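Local coordinates for protein N-terminal cyanobactin protease (Planktothrix agardhii NIES-596, PDB 4H6W) that probably acts, through the subtilisin-like domain present here, as a serine endopeptidase in the maturation of prenylagaramide cyanobactins, at residues S62-H67 and T223-P228; T81-Q86 and A234-S239; P93-A96 and K101-Q104; L257-T262 and I286-G291. All blocks are in the same frame, centred on the assembly; numbering follows the deposited sequence.

Interaction 1: residues S62-H67 and T223-P228; sequences STHGTH and TSFATP
His64 and Ser224 meet across two helices that run in roughly the same direction, their axes 10.8 Å apart at closest approach and crossing at -27°. The CB of His64 does not head straight for the other helix; the next bond brings the ring across to Ser224, with CG anti to the backbone N (chi1 -174°). Along one side of the ring, His64 CD2 lies 4.1 Å from Phe225 CZ. On the other, His64 ND1 is hydrogen-bonded to Asp29 OD2, while His64 CE1 passes 3.5 Å from Ser224 OG. At the tip, His64 NE2 reaches Ser224 OG at 2.7 Å in a nearly straight bond (166°), with the oxygen almost in the imidazole plane. Asp29, His64 and Ser224 thus line up in the charge-relay geometry of a subtilisin-type catalytic triad, the role predicted for them. Ser224 OG has a second partner in the carbonyl oxygen of Ser125. Without the imidazole, as with an alanine here, Ser224 OG and Asp29 OD2 would probably lose the group that joins them. Phe225 lies beside the triad: Ser224 CB stands over the centre of one face of its ring, and the His67 and Phe225 side chains cross at about a right angle, His67 ND1 lying 3.2 Å from Phe225 CD1. The His67 and Phe225 centroids are 4.8 Å apart in an oblique pair, which with His64 makes a small aromatic cluster. A hydrogen bond from His67 NE2 to Ile218 O restricts how that ring can turn.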
loop_
_atom_site.group_PDB
_atom_site.type_symbol
_atom_site.label_atom_id
_atom_site.label_comp_id
_atom_site.label_asym_id
_atom_site.label_seq_id
_atom_site.Cartn_x
_atom_site.Cartn_y
_atom_site.Cartn_z
ATOM N N SER A 62 15.401 -2.952 -9.599
ATOM C CA SER A 62 14.966 -3.637 -8.385
ATOM C C SER A 62 13.829 -4.616 -8.647
ATOM O O SER A 62 12.808 -4.249 -9.254
ATOM C CB SER A 62 14.528 -2.626 -7.319
ATOM O OG SER A 62 13.826 -3.262 -6.260
ATOM N N THR A 63 14.013 -5.847 -8.167
ATOM C CA THR A 63 12.969 -6.871 -8.177
ATOM C C THR A 63 11.833 -6.479 -7.251
ATOM O O THR A 63 10.665 -6.552 -7.632
ATOM C CB THR A 63 13.521 -8.254 -7.776
ATOM O OG1 THR A 63 14.620 -8.573 -8.629
ATOM C CG2 THR A 63 12.451 -9.348 -7.903
ATOM N N HIS A 64 12.187 -6.060 -6.040
ATOM C CA HIS A 64 11.209 -5.628 -5.055
ATOM C C HIS A 64 10.305 -4.491 -5.574
ATOM O O HIS A 64 9.075 -4.528 -5.407
ATOM C CB HIS A 64 11.944 -5.181 -3.800
ATOM C CG HIS A 64 11.042 -4.850 -2.661
ATOM N ND1 HIS A 64 10.540 -3.583 -2.456
ATOM C CD2 HIS A 64 10.555 -5.618 -1.655
ATOM C CE1 HIS A 64 9.782 -3.583 -1.371
ATOM N NE2 HIS A 64 9.773 -4.805 -0.867
ATOM N N GLY A 65 10.925 -3.487 -6.196
ATOM C CA GLY A 65 10.213 -2.304 -6.672
ATOM C C GLY A 65 9.347 -2.592 -7.881
ATOM O O GLY A 65 8.239 -2.066 -7.998
ATOM N N THR A 66 9.854 -3.424 -8.783
ATOM C CA THR A 66 9.095 -3.823 -9.964
ATOM C C THR A 66 7.882 -4.646 -9.540
ATOM O O THR A 66 6.770 -4.413 -10.019
ATOM C CB THR A 66 9.971 -4.615 -10.968
ATOM O OG1 THR A 66 11.111 -3.820 -11.314
ATOM C CG2 THR A 66 9.187 -4.968 -12.237
ATOM N N HIS A 67 8.098 -5.588 -8.627
ATOM C CA HIS A 67 7.025 -6.445 -8.142
ATOM C C HIS A 67 5.919 -5.594 -7.509
ATOM O O HIS A 67 4.761 -5.641 -7.945
ATOM C CB HIS A 67 7.578 -7.452 -7.144
ATOM C CG HIS A 67 6.656 -8.591 -6.859
ATOM N ND1 HIS A 67 5.618 -8.499 -5.958
ATOM C CD2 HIS A 67 6.624 -9.855 -7.342
ATOM C CE1 HIS A 67 4.975 -9.651 -5.909
ATOM N NE2 HIS A 67 5.571 -10.494 -6.733
ATOM N N THR A 223 4.822 -8.302 4.002
ATOM C CA THR A 223 4.003 -7.099 4.161
ATOM C C THR A 223 4.286 -6.117 3.019
ATOM O O THR A 223 3.464 -5.259 2.704
ATOM C CB THR A 223 4.222 -6.400 5.530
ATOM O OG1 THR A 223 5.591 -5.989 5.660
ATOM C CG2 THR A 223 3.843 -7.316 6.715
ATOM N N SER A 224 5.459 -6.249 2.408
ATOM C CA SER A 224 5.825 -5.488 1.205
ATOM C C SER A 224 4.839 -5.631 0.063
ATOM O O SER A 224 4.783 -4.774 -0.798
ATOM C CB SER A 224 7.186 -5.953 0.677
ATOM O OG SER A 224 8.253 -5.227 1.267
ATOM N N PHE A 225 4.078 -6.722 0.059
ATOM C CA PHE A 225 3.207 -7.094 -1.068
ATOM C C PHE A 225 1.739 -6.992 -0.679
ATOM O O PHE A 225 0.868 -6.888 -1.540
ATOM C CB PHE A 225 3.611 -8.475 -1.587
ATOM C CG PHE A 225 5.104 -8.614 -1.726
ATOM C CD1 PHE A 225 5.778 -7.983 -2.775
ATOM C CD2 PHE A 225 5.853 -9.296 -0.766
ATOM C CE1 PHE A 225 7.162 -8.068 -2.885
ATOM C CE2 PHE A 225 7.241 -9.380 -0.869
ATOM C CZ PHE A 225 7.898 -8.763 -1.931
ATOM N N ALA A 226 1.482 -6.977 0.630
ATOM C CA ALA A 226 0.169 -6.656 1.144
ATOM C C ALA A 226 -0.115 -5.167 0.978
ATOM O O ALA A 226 -1.219 -4.754 0.581
ATOM C CB ALA A 226 0.075 -7.049 2.611
ATOM N N THR A 227 0.894 -4.363 1.296
ATOM C CA THR A 227 0.766 -2.912 1.301
ATOM C C THR A 227 0.319 -2.329 -0.029
ATOM O O THR A 227 -0.554 -1.476 -0.039
ATOM C CB THR A 227 2.067 -2.252 1.752
ATOM O OG1 THR A 227 2.443 -2.842 2.990
ATOM C CG2 THR A 227 1.888 -0.742 1.930
ATOM N N PRO A 228 0.921 -2.775 -1.148
ATOM C CA PRO A 228 0.476 -2.251 -2.450
ATOM C C PRO A 228 -0.954 -2.654 -2.821
ATOM O O PRO A 228 -1.565 -2.010 -3.678
ATOM C CB PRO A 228 1.493 -2.841 -3.447
ATOM C CG PRO A 228 2.153 -3.979 -2.735
ATOM C CD PRO A 228 2.148 -3.589 -1.276
#

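Interaction 2: residues T81-Q86 and A234-S239; sequences TGIAPQ and AALLLS
Ala84 and Leu236 bring an irregular loop and a helix within 6.1 Å, CA to CA, and no hydrogen bond links the two backbones here. Leu236 does most of the work. Its CG is anti to the carbonyl carbon (chi1 -70°), which brings the isopropyl end up against the carbonyl of Ile83: Leu236 CD1 is 3.3 Å from Ile83 O, and Leu236 CD2 lies 3.5 Å from the same oxygen. That buried oxygen is not left to methyl groups alone, since Trp14 NE1 donates a hydrogen bond to it. The two methyls then part company. Leu236 CD1 meets Ile83 CG2 at 3.8 Å, the isoleucine and leucine side chains crossing at about a right angle, whereas Leu236 CD2 lies 4.1 Å from Ala84 CB. The Ala84 methyl faces the helix and also touches Ala235 CB at 4.1 Å, two small side chains that allow the loop to come close. Cutting Leu236 back to an alanine is likely to open a gap beside Ile83 CG2 and Ala84, with Ile83 O losing its apolar cover. One turn along the helix, Ser239 OG donates to Ala235 O from above the carbonyl plane, adding to the bond from Ser239 N. The loop follows helix 63-73 and folds back onto its end through backbone bonds of Ile83 with Ile71 and Ala84 with Ile72, then leads into strand 88-91; helix 10-16 packs on Ile83 and Leu236, and Ala235 also rests on Ile121 of strand 121-124.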
loop_
_atom_site.group_PDB
_atom_site.type_symbol
_atom_site.label_atom_id
_atom_site.label_comp_id
_atom_site.label_asym_id
_atom_site.label_seq_id
_atom_site.Cartn_x
_atom_site.Cartn_y
_atom_site.Cartn_z
ATOM N N THR A 81 -2.294 -8.875 -13.060
ATOM C CA THR A 81 -3.549 -8.154 -12.892
ATOM C C THR A 81 -3.433 -7.118 -11.744
ATOM O O THR A 81 -3.655 -7.432 -10.571
ATOM C CB THR A 81 -4.705 -9.141 -12.645
ATOM O OG1 THR A 81 -4.661 -10.184 -13.628
ATOM C CG2 THR A 81 -6.027 -8.454 -12.754
ATOM N N GLY A 82 -3.056 -5.890 -12.096
ATOM C CA GLY A 82 -2.914 -4.803 -11.123
ATOM C C GLY A 82 -4.246 -4.424 -10.497
ATOM O O GLY A 82 -5.312 -4.633 -11.101
ATOM N N ILE A 83 -4.190 -3.870 -9.287
ATOM C CA ILE A 83 -5.395 -3.461 -8.578
ATOM C C ILE A 83 -5.996 -2.198 -9.174
ATOM O O ILE A 83 -7.222 -2.093 -9.293
ATOM C CB ILE A 83 -5.139 -3.232 -7.072
ATOM C CG1 ILE A 83 -4.514 -4.483 -6.415
ATOM C CG2 ILE A 83 -6.414 -2.780 -6.380
ATOM C CD1 ILE A 83 -5.451 -5.655 -6.213
ATOM N N ALA A 84 -5.137 -1.248 -9.551
ATOM C CA ALA A 84 -5.589 0.055 -10.069
ATOM C C ALA A 84 -4.876 0.447 -11.372
ATOM O O ALA A 84 -4.138 1.436 -11.404
ATOM C CB ALA A 84 -5.393 1.134 -9.014
ATOM N N PRO A 85 -5.110 -0.318 -12.457
ATOM C CA PRO A 85 -4.331 -0.127 -13.681
ATOM C C PRO A 85 -4.500 1.212 -14.396
ATOM O O PRO A 85 -3.555 1.649 -15.050
ATOM C CB PRO A 85 -4.805 -1.269 -14.589
ATOM C CG PRO A 85 -6.139 -1.631 -14.070
ATOM C CD PRO A 85 -6.071 -1.424 -12.590
ATOM N N GLN A 86 -5.664 1.856 -14.289
ATOM C CA GLN A 86 -5.883 3.099 -15.038
ATOM C C GLN A 86 -5.480 4.363 -14.274
ATOM O O GLN A 86 -5.586 5.475 -14.806
ATOM C CB GLN A 86 -7.318 3.220 -15.577
ATOM C CG GLN A 86 -7.899 2.023 -16.345
ATOM C CD GLN A 86 -6.878 1.223 -17.137
ATOM O OE1 GLN A 86 -5.998 1.785 -17.796
ATOM N NE2 GLN A 86 -6.991 -0.104 -17.077
ATOM N N ALA A 234 -7.342 1.627 -2.144
ATOM C CA ALA A 234 -7.581 3.034 -1.798
ATOM C C ALA A 234 -7.689 3.899 -3.051
ATOM O O ALA A 234 -8.515 4.809 -3.106
ATOM C CB ALA A 234 -6.515 3.571 -0.852
ATOM N N ALA A 235 -6.865 3.623 -4.060
ATOM C CA ALA A 235 -6.983 4.362 -5.319
ATOM C C ALA A 235 -8.318 4.054 -6.022
ATOM O O ALA A 235 -8.989 4.965 -6.516
ATOM C CB ALA A 235 -5.810 4.089 -6.228
ATOM N N LEU A 236 -8.727 2.786 -6.025
ATOM C CA LEU A 236 -10.023 2.434 -6.601
ATOM C C LEU A 236 -11.130 3.203 -5.917
ATOM O O LEU A 236 -12.045 3.704 -6.564
ATOM C CB LEU A 236 -10.272 0.929 -6.524
ATOM C CG LEU A 236 -9.386 0.078 -7.443
ATOM C CD1 LEU A 236 -9.823 -1.374 -7.411
ATOM C CD2 LEU A 236 -9.416 0.639 -8.870
ATOM N N LEU A 237 -11.020 3.329 -4.600
ATOM C CA LEU A 237 -12.057 3.971 -3.827
ATOM C C LEU A 237 -12.110 5.470 -4.096
ATOM O O LEU A 237 -13.194 6.067 -4.122
ATOM C CB LEU A 237 -11.848 3.683 -2.345
ATOM C CG LEU A 237 -12.162 2.247 -1.902
ATOM C CD1 LEU A 237 -11.793 2.078 -0.438
ATOM C CD2 LEU A 237 -13.629 1.902 -2.140
ATOM N N LEU A 238 -10.945 6.081 -4.303
ATOM C CA LEU A 238 -10.897 7.494 -4.670
ATOM C C LEU A 238 -11.491 7.710 -6.066
ATOM O O LEU A 238 -12.175 8.708 -6.295
ATOM C CB LEU A 238 -9.475 8.061 -4.584
ATOM C CG LEU A 238 -8.863 8.280 -3.187
ATOM C CD1 LEU A 238 -7.348 8.467 -3.240
ATOM C CD2 LEU A 238 -9.532 9.439 -2.448
ATOM N N SER A 239 -11.236 6.780 -6.985
ATOM C CA SER A 239 -11.768 6.864 -8.356
ATOM C C SER A 239 -13.288 6.745 -8.334
ATOM O O SER A 239 -13.983 7.419 -9.108
ATOM C CB SER A 239 -11.191 5.758 -9.238
ATOM O OG SER A 239 -9.770 5.773 -9.212
#

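Interaction 3: residues P93-A96 and K101-Q104; sequences PVFA and KLSQ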
loop_
_atom_site.group_PDB
_atom_site.type_symbol
_atom_site.label_atom_id
_atom_site.label_comp_id
_atom_site.label_asym_id
_atom_site.label_seq_id
_atom_site.Cartn_x
_atom_site.Cartn_y
_atom_site.Cartn_z
ATOM N N PRO A 93 12.240 6.458 -6.359
ATOM C CA PRO A 93 13.088 5.441 -5.729
ATOM C C PRO A 93 13.702 5.922 -4.411
ATOM O O PRO A 93 14.212 7.036 -4.343
ATOM C CB PRO A 93 14.195 5.198 -6.772
ATOM C CG PRO A 93 13.716 5.867 -8.017
ATOM C CD PRO A 93 12.891 7.028 -7.543
ATOM N N VAL A 94 13.638 5.087 -3.376
ATOM C CA VAL A 94 14.211 5.426 -2.080
ATOM C C VAL A 94 15.375 4.522 -1.695
ATOM O O VAL A 94 16.037 4.787 -0.698
ATOM C CB VAL A 94 13.162 5.444 -0.941
ATOM C CG1 VAL A 94 12.163 6.562 -1.162
ATOM C CG2 VAL A 94 12.459 4.095 -0.803
ATOM N N PHE A 95 15.613 3.451 -2.454
ATOM C CA PHE A 95 16.882 2.710 -2.316
ATOM C C PHE A 95 17.529 2.292 -3.620
ATOM O O PHE A 95 16.844 2.083 -4.617
ATOM C CB PHE A 95 16.838 1.496 -1.350
ATOM C CG PHE A 95 15.463 0.989 -0.992
ATOM C CD1 PHE A 95 14.646 0.387 -1.932
ATOM C CD2 PHE A 95 15.019 1.052 0.333
ATOM C CE1 PHE A 95 13.384 -0.091 -1.572
ATOM C CE2 PHE A 95 13.767 0.568 0.702
ATOM C CZ PHE A 95 12.946 -0.006 -0.257
ATOM N N ALA A 96 18.864 2.210 -3.599
ATOM C CA ALA A 96 19.621 1.456 -4.600
ATOM C C ALA A 96 19.444 -0.027 -4.272
ATOM O O ALA A 96 19.078 -0.385 -3.145
ATOM C CB ALA A 96 21.081 1.852 -4.591
ATOM N N LYS A 101 17.837 -1.233 2.809
ATOM C CA LYS A 101 17.825 -0.321 3.952
ATOM C C LYS A 101 17.579 1.135 3.575
ATOM O O LYS A 101 18.025 1.643 2.546
ATOM C CB LYS A 101 18.996 -0.516 4.928
ATOM C CG LYS A 101 20.394 -0.495 4.347
ATOM C CD LYS A 101 21.373 -0.861 5.452
ATOM C CE LYS A 101 22.808 -0.480 5.124
ATOM N NZ LYS A 101 23.571 -0.146 6.364
ATOM N N LEU A 102 16.837 1.786 4.449
ATOM C CA LEU A 102 16.195 3.035 4.152
ATOM C C LEU A 102 16.699 4.100 5.114
ATOM O O LEU A 102 16.643 3.927 6.334
ATOM C CB LEU A 102 14.693 2.820 4.344
ATOM C CG LEU A 102 13.702 3.964 4.254
ATOM C CD1 LEU A 102 13.234 4.093 2.817
ATOM C CD2 LEU A 102 12.529 3.667 5.170
ATOM N N SER A 103 17.220 5.188 4.568
ATOM C CA SER A 103 17.475 6.373 5.370
ATOM C C SER A 103 16.145 7.084 5.610
ATOM O O SER A 103 15.333 7.248 4.687
ATOM C CB SER A 103 18.444 7.306 4.655
ATOM O OG SER A 103 18.274 8.641 5.097
ATOM N N GLN A 104 15.917 7.498 6.851
ATOM C CA GLN A 104 14.717 8.255 7.154
ATOM C C GLN A 104 14.739 9.603 6.446
ATOM O O GLN A 104 13.699 10.066 5.943
ATOM C CB GLN A 104 14.498 8.380 8.667
ATOM C CG GLN A 104 13.651 7.233 9.206
ATOM C CD GLN A 104 13.697 7.106 10.714
ATOM O OE1 GLN A 104 14.388 6.233 11.245
ATOM N NE2 GLN A 104 12.969 7.971 11.413
#
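Val94 and Leu102 close the base of the loop that leaves strand 88-91 and enters helix 104-116, part of the right-handed beta-alpha-beta crossover leading on to strand 121-124 in the parallel sheet of the subtilisin fold. Apolar contacts come first. The first torsion of Leu102 sets CG opposite the residue's own N (chi1 174°), and this sends CD1 back over the outgoing part of the loop, where Leu102 CD1 meets Val94 CG2 at 3.7 Å and Phe95 CE2 at 4.1 Å. One methyl therefore serves two neighbours. Val94 CG2 has a second task: it sits 4.0 Å above the centre of one face of the Phe95 ring, a contact between successive residues that probably limits how the ring can tilt. Both Val94 and Leu102 go on to touch helix 104-116, through Ala110 and Leu107. Phe95 also touches the side chain of Asp29, a predicted member of the charge relay, and its ring lies about 5 Å from that of His64 at nearest atoms, so this loop borders the probable active site.

No hydrogen bond joins the two segments; the polar bonds nearby are made to other residues. Ser103 is the N-cap of helix 104-116, its OG accepting from Asp106 N, and Val94 is bonded through its backbone to Asp29.

The aromatic edge is turned to the returning chain, with Phe95 CD2 3.8 Å from Lys101 O, the oxygen lying near the ring plane.

Interaction 4: residues L257-T262 and I286-G291; sequences LLASAT and IEHLTG
His288 reaches from one helix to lie against the end of another, and its ring meets Ala259 and Ser260 in two different ways. The first is a CH-pi contact: Ala259 CB stands over one face of the imidazole, 4.3 Å from its centroid and 26° off the ring normal. The second is at the edge, where Ser260 CB approaches His288 ND1 to 3.4 Å near the ring plane. With CG anti to the carbonyl carbon (chi1 -82°), the histidine lays its ring into the corner where helix 250-259 gives way to the following turn. On the same ring, His288 CE1 comes 3.3 Å from Ala259 O.

Hydrogen bonds do not cross this contact; those nearby secure each side separately. Ser260 OG is hydrogen-bonded to Ala256 O of helix 250-259, so the hydroxyl is engaged there while CB faces the histidine. At the end of the other helix, Ile286 O accepts from both Thr290 N at 2.8 Å and Thr290 OG1 at 2.9 Å, the hydroxyl standing above the carbonyl plane, and this double grip marks the place where the second helix stops.

The contact lies near the surface, away from the predicted catalytic residues. Deeper in, Leu257 packs on Ala285 of helix 282-289, Leu289 returns onto Val253 and Ala256 of helix 250-259, and Leu237 of helix 223-243 is touched by Leu257, Ile286 and Leu289.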
loop_
_atom_site.group_PDB
_atom_site.type_symbol
_atom_site.label_atom_id
_atom_site.label_comp_id
_atom_site.label_asym_id
_atom_site.label_seq_id
_atom_site.Cartn_x
_atom_site.Cartn_y
_atom_site.Cartn_z
ATOM N N LEU A 257 -11.580 2.315 5.168
ATOM C CA LEU A 257 -10.788 1.077 5.164
ATOM C C LEU A 257 -10.597 0.513 6.563
ATOM O O LEU A 257 -10.737 -0.694 6.760
ATOM C CB LEU A 257 -9.429 1.276 4.478
ATOM C CG LEU A 257 -9.440 1.414 2.949
ATOM C CD1 LEU A 257 -8.071 1.854 2.443
ATOM C CD2 LEU A 257 -9.867 0.118 2.273
ATOM N N LEU A 258 -10.291 1.372 7.536
ATOM C CA LEU A 258 -10.113 0.910 8.917
ATOM C C LEU A 258 -11.425 0.470 9.568
ATOM O O LEU A 258 -11.469 -0.573 10.222
ATOM C CB LEU A 258 -9.416 1.972 9.776
ATOM C CG LEU A 258 -7.918 2.209 9.556
ATOM C CD1 LEU A 258 -7.422 3.412 10.348
ATOM C CD2 LEU A 258 -7.101 0.981 9.921
ATOM N N ALA A 259 -12.478 1.273 9.378
ATOM C CA ALA A 259 -13.792 1.037 9.972
ATOM C C ALA A 259 -14.484 -0.203 9.396
ATOM O O ALA A 259 -15.311 -0.835 10.054
ATOM C CB ALA A 259 -14.668 2.260 9.770
ATOM N N SER A 260 -14.144 -0.547 8.160
ATOM C CA SER A 260 -14.715 -1.712 7.513
ATOM C C SER A 260 -13.893 -2.999 7.711
ATOM O O SER A 260 -14.303 -4.063 7.237
ATOM C CB SER A 260 -14.855 -1.436 6.029
ATOM O OG SER A 260 -13.576 -1.390 5.396
ATOM N N ALA A 261 -12.744 -2.930 8.386
ATOM C CA ALA A 261 -11.942 -4.144 8.575
ATOM C C ALA A 261 -12.706 -5.206 9.403
ATOM O O ALA A 261 -13.272 -4.877 10.437
ATOM C CB ALA A 261 -10.610 -3.805 9.220
ATOM N N THR A 262 -12.744 -6.460 8.946
ATOM C CA THR A 262 -13.461 -7.495 9.697
ATOM C C THR A 262 -12.550 -8.174 10.707
ATOM O O THR A 262 -11.536 -8.763 10.323
ATOM C CB THR A 262 -14.163 -8.567 8.810
ATOM O OG1 THR A 262 -13.193 -9.364 8.139
ATOM C CG2 THR A 262 -15.050 -7.946 7.779
ATOM N N ILE A 286 -16.521 0.261 0.776
ATOM C CA ILE A 286 -17.408 1.023 -0.114
ATOM C C ILE A 286 -18.617 1.555 0.666
ATOM O O ILE A 286 -18.938 2.749 0.603
ATOM C CB ILE A 286 -17.865 0.146 -1.302
ATOM C CG1 ILE A 286 -16.638 -0.299 -2.106
ATOM C CG2 ILE A 286 -18.890 0.885 -2.170
ATOM C CD1 ILE A 286 -16.853 -1.490 -3.022
ATOM N N GLU A 287 -19.266 0.661 1.419
ATOM C CA GLU A 287 -20.452 1.009 2.188
ATOM C C GLU A 287 -20.166 2.141 3.168
ATOM O O GLU A 287 -20.908 3.112 3.203
ATOM C CB GLU A 287 -21.010 -0.213 2.917
ATOM C CG GLU A 287 -22.330 0.050 3.634
ATOM C CD GLU A 287 -23.034 -1.221 4.104
ATOM O OE1 GLU A 287 -23.320 -2.114 3.259
ATOM O OE2 GLU A 287 -23.327 -1.321 5.317
ATOM N N HIS A 288 -19.083 2.022 3.939
ATOM C CA HIS A 288 -18.687 3.062 4.876
ATOM C C HIS A 288 -18.317 4.402 4.237
ATOM O O HIS A 288 -18.544 5.454 4.826
ATOM C CB HIS A 288 -17.540 2.570 5.741
ATOM C CG HIS A 288 -17.985 1.736 6.896
ATOM N ND1 HIS A 288 -17.290 0.633 7.327
ATOM C CD2 HIS A 288 -19.069 1.837 7.700
ATOM C CE1 HIS A 288 -17.922 0.091 8.351
ATOM N NE2 HIS A 288 -19.007 0.802 8.596
ATOM N N LEU A 289 -17.736 4.359 3.038
ATOM C CA LEU A 289 -17.274 5.566 2.367
ATOM C C LEU A 289 -18.393 6.274 1.619
ATOM O O LEU A 289 -18.561 7.495 1.721
ATOM C CB LEU A 289 -16.154 5.213 1.407
ATOM C CG LEU A 289 -15.581 6.346 0.557
ATOM C CD1 LEU A 289 -14.831 7.337 1.441
ATOM C CD2 LEU A 289 -14.682 5.757 -0.539
ATOM N N THR A 290 -19.149 5.502 0.855
ATOM C CA THR A 290 -20.248 6.044 0.072
ATOM C C THR A 290 -21.545 5.676 0.774
ATOM O O THR A 290 -21.549 5.188 1.910
ATOM C CB THR A 290 -20.243 5.448 -1.358
ATOM O OG1 THR A 290 -20.607 4.055 -1.317
ATOM C CG2 THR A 290 -18.850 5.593 -2.001
ATOM N N GLY A 291 -22.669 5.867 0.124
ATOM C CA GLY A 291 -23.844 5.275 0.736
ATOM C C GLY A 291 -23.961 3.771 0.519
ATOM O O GLY A 291 -24.538 3.086 1.338
#

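How the interactions relate
Helix 223-243 serves interactions 1 and 2 and is touched by interaction 4: its start takes part in interaction 1 and a later part in interaction 2, with centres about 16 Å apart. Interaction 3 lies about 14 Å from interaction 1, centre to centre, and falls within the chain between that contact's segments; interaction 1 holds two of the predicted relay residues and interaction 3 lies beside them. Interactions 1 and 2 alternate along the sequence, so the chain crosses over between the two contacts. Interaction 4 comes last, about 33 Å from interaction 3, centre to centre, yet it touches interaction 2, where Leu237 CD2 meets Ile286 CG1 at 3.7 Å. The probable catalytic end and the C-terminal helices are thus joined through one long helix.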